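Antifreeze protein (Marinomonas primoryensis, PDB 5JUH) is a giant RTX adhesin that binds its Antarctic bacterium to diatoms and ice; its C-terminal RTX domain probably serves type I secretion. Local coordinates at residues I188-N193 with Y197-D202. Numbering follows the deposited sequence. Where two conformers were deposited one is given.
Sequences IKVIYN and YSINID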
loop_
_atom_site.group_PDB
_atom_site.type_symbol
_atom_site.label_atom_id
_atom_site.label_comp_id
_atom_site.label_asym_id
_atom_site.label_seq_id
_atom_site.Cartn_x
_atom_site.Cartn_y
_atom_site.Cartn_z
ATOM N N ILE A 188 -2.516 -7.993 1.491
ATOM C CA ILE A 188 -2.963 -6.602 1.241
ATOM C C ILE A 188 -3.238 -6.437 -0.229
ATOM O O ILE A 188 -2.602 -7.119 -1.077
ATOM C CB ILE A 188 -1.964 -5.533 1.717
ATOM C CG1 ILE A 188 -0.713 -5.561 0.993
ATOM C CG2 ILE A 188 -1.845 -5.532 3.226
ATOM C CD1 ILE A 188 -0.008 -4.213 1.056
ATOM N N LYS A 189 -4.120 -5.502 -0.523
ATOM C CA LYS A 189 -4.442 -5.133 -1.887
ATOM C C LYS A 189 -3.452 -4.022 -2.369
ATOM O O LYS A 189 -3.372 -2.974 -1.720
ATOM C CB LYS A 189 -5.856 -4.698 -1.981
ATOM C CG LYS A 189 -6.806 -5.824 -1.638
ATOM C CD LYS A 189 -8.254 -5.544 -1.941
ATOM C CE LYS A 189 -8.785 -4.479 -1.031
ATOM N NZ LYS A 189 -10.323 -4.428 -1.098
ATOM N N VAL A 190 -2.727 -4.279 -3.449
ATOM C CA VAL A 190 -1.735 -3.380 -3.989
ATOM C C VAL A 190 -2.144 -3.078 -5.420
ATOM O O VAL A 190 -2.463 -4.012 -6.200
ATOM C CB VAL A 190 -0.354 -4.007 -3.998
ATOM C CG1 VAL A 190 0.635 -3.183 -4.754
ATOM C CG2 VAL A 190 0.082 -4.339 -2.609
ATOM N N ILE A 191 -2.191 -1.782 -5.735
ATOM C CA ILE A 191 -2.527 -1.295 -7.085
ATOM C C ILE A 191 -1.217 -0.875 -7.804
ATOM O O ILE A 191 -0.370 -0.219 -7.244
ATOM C CB ILE A 191 -3.516 -0.148 -7.025
ATOM C CG1 ILE A 191 -4.881 -0.715 -6.492
ATOM C CG2 ILE A 191 -3.721 0.449 -8.391
ATOM C CD1 ILE A 191 -5.743 0.359 -5.939
ATOM N N TYR A 192 -1.056 -1.390 -9.015
ATOM C CA TYR A 192 0.044 -1.022 -9.878
ATOM C C TYR A 192 -0.581 -0.777 -11.274
ATOM O O TYR A 192 -1.263 -1.621 -11.834
ATOM C CB TYR A 192 1.051 -2.152 -9.976
ATOM C CG TYR A 192 2.249 -1.877 -10.879
ATOM C CD1 TYR A 192 3.247 -1.094 -10.444
ATOM C CD2 TYR A 192 2.344 -2.328 -12.191
ATOM C CE1 TYR A 192 4.327 -0.802 -11.248
ATOM C CE2 TYR A 192 3.395 -2.040 -12.950
ATOM C CZ TYR A 192 4.385 -1.269 -12.476
ATOM O OH TYR A 192 5.558 -1.001 -13.267
ATOM N N ASN A 193 -0.389 0.455 -11.756
ATOM C CA ASN A 193 -0.982 0.827 -13.077
ATOM C C ASN A 193 -2.491 0.518 -13.158
ATOM O O ASN A 193 -2.957 -0.014 -14.132
ATOM C CB ASN A 193 -0.194 0.162 -14.183
ATOM C CG ASN A 193 1.150 0.785 -14.417
ATOM O OD1 ASN A 193 1.416 1.915 -14.099
ATOM N ND2 ASN A 193 1.958 0.060 -15.160
ATOM N N TYR A 197 -3.905 -6.227 -7.077
ATOM C CA TYR A 197 -3.284 -7.491 -6.741
ATOM C C TYR A 197 -3.253 -7.773 -5.278
ATOM O O TYR A 197 -3.229 -6.836 -4.545
ATOM C CB TYR A 197 -1.793 -7.445 -7.228
ATOM C CG TYR A 197 -1.702 -7.163 -8.721
ATOM C CD1 TYR A 197 -1.761 -5.828 -9.202
ATOM C CD2 TYR A 197 -1.563 -8.156 -9.637
ATOM C CE1 TYR A 197 -1.712 -5.550 -10.534
ATOM C CE2 TYR A 197 -1.493 -7.903 -10.978
ATOM C CZ TYR A 197 -1.613 -6.606 -11.447
ATOM O OH TYR A 197 -1.531 -6.366 -12.771
ATOM N N SER A 198 -3.388 -9.062 -4.862
ATOM C CA SER A 198 -3.364 -9.418 -3.464
ATOM C C SER A 198 -2.008 -10.005 -3.128
ATOM O O SER A 198 -1.645 -11.010 -3.698
ATOM C CB SER A 198 -4.477 -10.429 -3.156
ATOM O OG SER A 198 -5.669 -9.670 -3.048
ATOM N N ILE A 199 -1.270 -9.361 -2.260
ATOM C CA ILE A 199 0.079 -9.718 -1.926
ATOM C C ILE A 199 0.100 -10.206 -0.475
ATOM O O ILE A 199 -0.244 -9.476 0.458
ATOM C CB ILE A 199 1.071 -8.524 -2.127
ATOM C CG1 ILE A 199 0.994 -7.972 -3.576
ATOM C CG2 ILE A 199 2.489 -8.981 -1.772
ATOM C CD1 ILE A 199 1.232 -9.001 -4.691
ATOM N N ASN A 200 0.542 -11.469 -0.278
ATOM C CA ASN A 200 0.532 -12.049 1.043
ATOM C C ASN A 200 1.613 -11.501 1.951
ATOM O O ASN A 200 2.721 -11.200 1.494
ATOM C CB ASN A 200 0.689 -13.535 0.992
ATOM C CG ASN A 200 -0.584 -14.245 0.575
ATOM O OD1 ASN A 200 -1.449 -14.622 1.434
ATOM N ND2 ASN A 200 -0.678 -14.511 -0.655
ATOM N N ILE A 201 1.275 -11.443 3.188
ATOM C CA ILE A 201 2.259 -11.291 4.265
ATOM C C ILE A 201 3.348 -12.378 4.110
ATOM O O ILE A 201 3.076 -13.574 3.920
ATOM C CB ILE A 201 1.538 -11.355 5.598
ATOM C CG1 ILE A 201 0.673 -10.131 5.765
ATOM C CG2 ILE A 201 2.513 -11.623 6.737
ATOM C CD1 ILE A 201 0.679 -9.518 7.100
ATOM N N ASP A 202 4.610 -11.931 4.170
ATOM C CA ASP A 202 5.692 -12.872 3.837
ATOM C C ASP A 202 6.478 -13.290 4.996
ATOM O O ASP A 202 7.354 -14.071 4.890
ATOM C CB ASP A 202 6.655 -12.273 2.850
ATOM C CG ASP A 202 7.382 -11.065 3.409
ATOM O OD1 ASP A 202 7.476 -10.842 4.677
ATOM O OD2 ASP A 202 7.878 -10.389 2.502
HETATM O O HOH W 1 -1.003 -3.799 -13.606
#
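Tyr197 runs its side chain past Val190 O and Tyr192 O of strand 187-192. Tyr197 CB sits 3.6 Å from Val190 O. CG turns to the side of its own backbone N, with the carbonyl carbon opposite (chi1 -57°), which brings the ring edge to the same oxygen: Val190 O lies in the ring plane, 3.6 Å from CD1 of Tyr197. Further out, CE1 lies 4.2 Å from Tyr192 O and a little further from Tyr192 CB, a loose contact. At the tip, a water in the ring plane bridges the hydroxyl to the backbone, 2.8 Å from Tyr197 OH and donating to Tyr192 O. Val140, Val143, Thr144 and Leu147 of helix 140-150 also touch this side chain.

Two pairs of reciprocal backbone bonds fix the register. Val190 N to Tyr197 O is nearly straight, whereas Tyr197 N to Val190 O is more bent (146° at the hydrogen); Ile188 and Ile199 form the other pair. Between them, the non-hydrogen-bonded Lys189-Ser198 pair has CA atoms 4.7 Å apart, closer than in the hydrogen-bonded pairs on either side.

On the face shared with Tyr197, Val190 CG2 packs 3.9 Å from Ile199 CG1, and Val153 touches both Ile188 and Ile199. Lys189 starts on the opposite face with Ser198, and its NZ is hydrogen-bonded to Glu118 O. The alternating register and short link mark an antiparallel beta hairpin, twisted to 130° between strand directions, whose first strand continues the sheet through strand 120-122, after the parallel, calcium-binding turns characteristic of an RTX beta-roll.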